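Local atomic coordinates of leucyl aminopeptidase (Trypanosoma brucei brucei, PDB entry 5NTD), a protein that probably removes leucine and other residues from the N-termini of peptides as a manganese-bound M17 aminopeptidase, and binds the inhibitor bestatin. Residues G[443-446]-G[447-450]. Sequence-based numbering, arbitrary orientation.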
ATOM      1  N   LEU G 443     -11.080 -19.187 -21.133  1.00 25.49           N
ATOM      2  CA  LEU G 443     -10.213 -19.489 -22.289  1.00 24.74           C
ATOM      3  C   LEU G 443      -9.417 -20.782 -22.092  1.00 24.03           C
ATOM      4  O   LEU G 443      -8.731 -20.925 -21.117  1.00 23.85           O
ATOM      5  CB  LEU G 443      -9.243 -18.349 -22.560  1.00 23.98           C
ATOM      6  CG  LEU G 443      -8.221 -18.565 -23.670  1.00 23.30           C
ATOM      7  CD1 LEU G 443      -8.898 -18.587 -25.021  1.00 22.97           C
ATOM      8  CD2 LEU G 443      -7.174 -17.451 -23.621  1.00 23.49           C
ATOM      9  N   TYR G 444      -9.560 -21.691 -23.043  1.00 23.47           N
ATOM     10  CA  TYR G 444      -8.676 -22.842 -23.198  1.00 23.46           C
ATOM     11  C   TYR G 444      -7.736 -22.601 -24.361  1.00 22.99           C
ATOM     12  O   TYR G 444      -8.113 -22.621 -25.515  1.00 22.31           O
ATOM     13  CB  TYR G 444      -9.465 -24.142 -23.431  1.00 23.90           C
ATOM     14  CG  TYR G 444      -8.586 -25.371 -23.496  1.00 24.00           C
ATOM     15  CD1 TYR G 444      -8.142 -25.989 -22.331  1.00 24.09           C
ATOM     16  CD2 TYR G 444      -8.203 -25.926 -24.721  1.00 24.77           C
ATOM     17  CE1 TYR G 444      -7.336 -27.094 -22.369  1.00 24.05           C
ATOM     18  CE2 TYR G 444      -7.371 -27.052 -24.774  1.00 24.38           C
ATOM     19  CZ  TYR G 444      -6.952 -27.617 -23.595  1.00 24.86           C
ATOM     20  OH  TYR G 444      -6.143 -28.713 -23.601  1.00 27.02           O
ATOM     21  N   CYS G 445      -6.490 -22.397 -24.011  1.00 25.00           N
ATOM     22  CA  CYS G 445      -5.420 -22.098 -24.995  1.00 26.59           C
ATOM     23  C   CYS G 445      -4.032 -22.406 -24.421  1.00 26.62           C
ATOM     24  O   CYS G 445      -3.233 -21.505 -24.189  1.00 27.20           O
ATOM     25  CB  CYS G 445      -5.513 -20.657 -25.457  1.00 26.69           C
ATOM     26  SG  CYS G 445      -4.603 -20.396 -26.995  1.00 28.40           S
ATOM     27  N   PRO G 446      -3.750 -23.694 -24.155  1.00 25.73           N
ATOM     28  CA  PRO G 446      -2.496 -24.134 -23.545  1.00 24.92           C
ATOM     29  C   PRO G 446      -1.235 -23.557 -24.175  1.00 24.32           C
ATOM     30  O   PRO G 446      -0.276 -23.306 -23.488  1.00 25.95           O
ATOM     31  CB  PRO G 446      -2.504 -25.664 -23.760  1.00 24.61           C
ATOM     32  CG  PRO G 446      -3.876 -26.030 -24.063  1.00 25.02           C
ATOM     33  CD  PRO G 446      -4.570 -24.819 -24.615  1.00 25.28           C
ATOM     34  N   GLU G 447      -1.231 -23.401 -25.477  1.00 23.86           N
ATOM     35  CA  GLU G 447      -0.052 -22.844 -26.163  1.00 24.48           C
ATOM     36  C   GLU G 447       0.288 -21.432 -25.682  1.00 24.45           C
ATOM     37  O   GLU G 447       1.425 -21.024 -25.714  1.00 25.26           O
ATOM     38  CB  GLU G 447      -0.185 -22.879 -27.699  1.00 25.02           C
ATOM     39  CG  GLU G 447      -1.348 -22.071 -28.283  1.00 25.71           C
ATOM     40  CD  GLU G 447      -2.626 -22.863 -28.465  1.00 27.04           C
ATOM     41  OE1 GLU G 447      -2.905 -23.782 -27.658  1.00 26.79           O
ATOM     42  OE2 GLU G 447      -3.391 -22.526 -29.410  1.00 28.33           O
ATOM     43  N   TYR G 448      -0.708 -20.702 -25.212  1.00 24.54           N
ATOM     44  CA  TYR G 448      -0.479 -19.362 -24.608  1.00 25.05           C
ATOM     45  C   TYR G 448      -0.287 -19.364 -23.091  1.00 24.76           C
ATOM     46  O   TYR G 448       0.289 -18.443 -22.546  1.00 26.60           O
ATOM     47  CB  TYR G 448      -1.603 -18.383 -24.974  1.00 24.30           C
ATOM     48  CG  TYR G 448      -1.732 -18.061 -26.439  1.00 24.26           C
ATOM     49  CD1 TYR G 448      -0.691 -18.347 -27.363  1.00 23.97           C
ATOM     50  CD2 TYR G 448      -2.869 -17.419 -26.918  1.00 23.37           C
ATOM     51  CE1 TYR G 448      -0.821 -18.030 -28.713  1.00 23.74           C
ATOM     52  CE2 TYR G 448      -2.986 -17.087 -28.256  1.00 23.44           C
ATOM     53  CZ  TYR G 448      -1.966 -17.409 -29.159  1.00 23.66           C
ATOM     54  OH  TYR G 448      -2.091 -17.084 -30.486  1.00 23.71           O
ATOM     55  N   HIS G 449      -0.775 -20.387 -22.417  1.00 25.89           N
ATOM     56  CA  HIS G 449      -0.595 -20.516 -20.941  1.00 26.37           C
ATOM     57  C   HIS G 449       0.784 -21.037 -20.571  1.00 29.51           C
ATOM     58  O   HIS G 449       1.392 -20.618 -19.607  1.00 29.97           O
ATOM     59  CB  HIS G 449      -1.618 -21.438 -20.313  1.00 25.68           C
ATOM     60  CG  HIS G 449      -3.004 -21.195 -20.779  1.00 26.30           C
ATOM     61  ND1 HIS G 449      -3.478 -19.936 -21.085  1.00 26.23           N
ATOM     62  CD2 HIS G 449      -4.029 -22.052 -21.033  1.00 27.09           C
ATOM     63  CE1 HIS G 449      -4.729 -20.022 -21.496  1.00 25.93           C
ATOM     64  NE2 HIS G 449      -5.081 -21.293 -21.499  1.00 26.56           N
ATOM     65  N   GLU G 450       1.234 -21.999 -21.341  1.00 33.45           N
ATOM     66  CA  GLU G 450       2.493 -22.722 -21.083  1.00 37.54           C
ATOM     67  C   GLU G 450       3.724 -21.821 -20.824  1.00 35.41           C
ATOM     68  O   GLU G 450       4.437 -22.047 -19.867  1.00 31.15           O
ATOM     69  CB  GLU G 450       2.768 -23.676 -22.232  1.00 41.58           C
ATOM     70  CG  GLU G 450       4.001 -24.527 -22.082  1.00 48.49           C
ATOM     71  CD  GLU G 450       4.258 -25.347 -23.329  1.00 58.36           C
ATOM     72  OE1 GLU G 450       3.422 -25.342 -24.294  1.00 60.56           O
ATOM     73  OE2 GLU G 450       5.342 -25.997 -23.342  1.00 78.46           O
TER
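His449 lays one face of its imidazole over the Cys445 backbone, which meets it with both N and O, a compact example of how the first turn of a helix can be tied to the loop that leads into it. The carbonyl oxygen Cys445 O stands over the centre of the imidazole, 3.2 Å above its plane, while the backbone Cys445 N donates a hydrogen bond of 3.1 Å to His449 NE2. That bond is bent and imperfect: the N-H reaches NE2 from the face side of the ring, 41° out of its plane. His449 CG, anti to its own carbonyl carbon (chi1 -46°), carries the ring back over the N-cap residue, where Leu443 CD2 touches CE1 at 4.1 Å.

The same Cys445 O accepts from Tyr448 N at 2.8 Å and from His449 N at 3.2 Å, and Glu450 N bonds to Pro446 O at 2.9 Å, closing the turn. With SG anti to the backbone N (chi1 -162°), the thiol of Cys445 lies over a face of the Tyr448 ring, 3.9 Å from its centroid, in a sulfur-aromatic contact. The Glu447 carboxylate also comes close, reaching back beside the sulfur with OE2 3.4 Å from SG. OE2 is held by Asn115 and Ser112 N of the second subunit, so this carboxylate also joins two chains.

Set in the catalytic domain, the turn links strand 439-441, which pairs in parallel with strand 415-419, to the short helix 446-449. Helix 471-480 packs against His449 through Ser473, Cys474 and Tyr477, while the second subunit meets Tyr448 through the ring of His413.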